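Local atomic coordinates of 3-dehydroshikimate dehydratase (Pseudomonas putida, PDB entry 5HMQ), a protein that converts 3-dehydroshikimate to protocatechuate in a reaction that depends on a divalent metal ion, preferably cobalt. Residues Gly394-Ala402 / Gly408-Gln416. Residues are numbered along the deposited sequence; the frame is centred on the assembly and turned at random.
Sequences GPNECEVPA and GSLLYLVEQ
Y412 of strand 410-414 packs against the loop 394-402, a buried packing of loop on strand where the chain enters strand 402-404, near one edge of the mixed sheet of the first VOC module. The sulfur of C398 sits over one face of the tyrosine ring, SG 3.9 Å from the centroid of Y412 and only 15° off the normal. N396 comes in at the ring's edge, its OD1 3.4 Å from CE1 of Y412, with amide and ring planes 36° apart. That same OD1 accepts a hydrogen bond from the backbone N of C398 at 3.0 Å, which makes an Asx turn, although the donor stands well above the carbonyl plane. ND2 of N396 donates to O of V400 at 2.9 Å, in the amide plane, and also to O of F389, so both O and N of the amide are bonded, which fixes its rotation. In this VOC module strands 402-404 and 410-414 form a beta hairpin: A402 and Y412 are a non-hydrogen-bonded pair, and next to it N of L413 gives P401 O a nearly straight bond of 2.9 Å. CG of Y412, anti to the carbonyl carbon (chi1 -51°), carries the ring past A402 CB, which meets it obliquely, and its OH is hydrogen-bonded to E302. Toward the strand's C-terminal end V400 CG2 rests 4.0 Å from V414 CG2; toward its start L410 CD1 packs against P395, closest to its O at 3.5 Å, and both side chains touch F352.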
# COMPACT_ATOMS: atom_id res chain seq x y z
N GLY C 394 -11.57 -13.60 23.25
CA GLY C 394 -10.52 -13.32 22.30
C GLY C 394 -9.42 -12.44 22.85
O GLY C 394 -8.89 -12.68 23.94
N PRO C 395 -9.06 -11.39 22.11
CA PRO C 395 -8.02 -10.47 22.59
C PRO C 395 -8.49 -9.51 23.66
O PRO C 395 -7.66 -8.79 24.23
CB PRO C 395 -7.62 -9.72 21.32
CG PRO C 395 -8.88 -9.67 20.53
CD PRO C 395 -9.60 -10.98 20.80
N ASN C 396 -9.79 -9.47 23.95
CA ASN C 396 -10.36 -8.54 24.91
C ASN C 396 -10.26 -9.16 26.30
O ASN C 396 -11.02 -10.08 26.64
CB ASN C 396 -11.80 -8.20 24.56
CG ASN C 396 -12.42 -7.20 25.51
OD1 ASN C 396 -11.74 -6.61 26.35
ND2 ASN C 396 -13.73 -7.00 25.39
N GLU C 397 -9.33 -8.67 27.11
CA GLU C 397 -9.14 -9.14 28.47
C GLU C 397 -9.80 -8.23 29.50
O GLU C 397 -9.59 -8.42 30.70
CB GLU C 397 -7.65 -9.30 28.77
CG GLU C 397 -6.97 -10.31 27.85
CD GLU C 397 -5.53 -10.58 28.23
OE1 GLU C 397 -5.11 -10.15 29.32
OE2 GLU C 397 -4.82 -11.24 27.42
N CYS C 398 -10.57 -7.25 29.05
CA CYS C 398 -11.41 -6.46 29.93
C CYS C 398 -12.82 -7.05 29.96
O CYS C 398 -13.17 -7.94 29.19
CB CYS C 398 -11.45 -4.99 29.48
SG CYS C 398 -9.90 -4.10 29.70
N GLU C 399 -13.64 -6.53 30.88
CA GLU C 399 -15.01 -7.02 31.02
C GLU C 399 -16.03 -6.16 30.29
O GLU C 399 -17.20 -6.55 30.21
CB GLU C 399 -15.37 -7.13 32.51
CG GLU C 399 -14.40 -8.02 33.28
CD GLU C 399 -14.99 -8.61 34.54
OE1 GLU C 399 -16.22 -8.48 34.74
OE2 GLU C 399 -14.23 -9.22 35.32
N VAL C 400 -15.62 -5.02 29.75
CA VAL C 400 -16.48 -4.19 28.90
C VAL C 400 -16.32 -4.67 27.46
O VAL C 400 -15.33 -5.34 27.14
CB VAL C 400 -16.14 -2.70 29.04
CG1 VAL C 400 -16.37 -2.23 30.47
CG2 VAL C 400 -14.70 -2.44 28.61
N PRO C 401 -17.26 -4.36 26.56
CA PRO C 401 -17.07 -4.73 25.16
C PRO C 401 -15.94 -3.93 24.51
O PRO C 401 -15.57 -2.84 24.96
CB PRO C 401 -18.42 -4.40 24.51
CG PRO C 401 -19.07 -3.43 25.44
CD PRO C 401 -18.59 -3.78 26.81
N ALA C 402 -15.39 -4.50 23.44
CA ALA C 402 -14.30 -3.88 22.70
C ALA C 402 -14.59 -3.94 21.21
O ALA C 402 -15.26 -4.85 20.72
CB ALA C 402 -12.96 -4.58 22.99
N GLY C 408 -4.22 -4.05 14.88
CA GLY C 408 -4.60 -5.04 15.86
C GLY C 408 -5.17 -4.49 17.14
O GLY C 408 -5.76 -5.24 17.93
N SER C 409 -5.04 -3.18 17.36
CA SER C 409 -5.46 -2.55 18.60
C SER C 409 -6.97 -2.58 18.79
O SER C 409 -7.76 -2.73 17.85
CB SER C 409 -4.97 -1.10 18.65
OG SER C 409 -5.46 -0.36 17.54
N LEU C 410 -7.37 -2.43 20.06
CA LEU C 410 -8.74 -2.53 20.52
C LEU C 410 -9.24 -1.18 21.02
O LEU C 410 -8.46 -0.32 21.43
CB LEU C 410 -8.86 -3.57 21.64
CG LEU C 410 -8.43 -4.99 21.29
CD1 LEU C 410 -8.61 -5.93 22.47
CD2 LEU C 410 -9.20 -5.50 20.07
N LEU C 411 -10.56 -1.00 20.98
CA LEU C 411 -11.23 0.16 21.56
C LEU C 411 -12.25 -0.34 22.58
O LEU C 411 -13.27 -0.92 22.21
CB LEU C 411 -11.91 1.01 20.49
CG LEU C 411 -11.02 1.72 19.47
CD1 LEU C 411 -11.86 2.29 18.34
CD2 LEU C 411 -10.22 2.83 20.14
N TYR C 412 -11.97 -0.12 23.86
CA TYR C 412 -12.89 -0.53 24.92
C TYR C 412 -13.99 0.51 25.10
O TYR C 412 -13.73 1.72 25.09
CB TYR C 412 -12.15 -0.71 26.25
CG TYR C 412 -10.94 -1.60 26.19
CD1 TYR C 412 -11.04 -2.95 25.91
CD2 TYR C 412 -9.68 -1.09 26.47
CE1 TYR C 412 -9.93 -3.77 25.87
CE2 TYR C 412 -8.56 -1.89 26.44
CZ TYR C 412 -8.69 -3.23 26.14
OH TYR C 412 -7.57 -4.02 26.11
N LEU C 413 -15.21 0.03 25.28
CA LEU C 413 -16.37 0.89 25.49
C LEU C 413 -16.69 0.88 26.98
O LEU C 413 -17.39 -0.01 27.47
CB LEU C 413 -17.55 0.40 24.65
CG LEU C 413 -17.24 0.20 23.17
CD1 LEU C 413 -18.45 -0.33 22.42
CD2 LEU C 413 -16.73 1.49 22.54
N VAL C 414 -16.19 1.88 27.70
CA VAL C 414 -16.30 1.95 29.15
C VAL C 414 -17.42 2.91 29.51
O VAL C 414 -17.38 4.10 29.16
CB VAL C 414 -14.98 2.39 29.80
CG1 VAL C 414 -15.13 2.50 31.30
CG2 VAL C 414 -13.87 1.41 29.44
N GLU C 415 -18.44 2.39 30.19
CA GLU C 415 -19.53 3.18 30.73
C GLU C 415 -19.24 3.51 32.19
O GLU C 415 -19.06 2.60 33.01
CB GLU C 415 -20.86 2.44 30.58
CG GLU C 415 -22.05 3.35 30.30
CD GLU C 415 -23.31 2.56 29.97
OE1 GLU C 415 -23.71 1.70 30.78
OE2 GLU C 415 -23.89 2.79 28.89
N GLN C 416 -19.19 4.80 32.50
CA GLN C 416 -19.20 5.34 33.86
C GLN C 416 -20.29 4.70 34.72
O GLN C 416 -21.45 4.62 34.31
CB GLN C 416 -19.40 6.86 33.80
CG GLN C 416 -20.56 7.36 32.90
CD GLN C 416 -20.41 6.97 31.43
OE1 GLN C 416 -19.30 6.91 30.90
NE2 GLN C 416 -21.53 6.65 30.79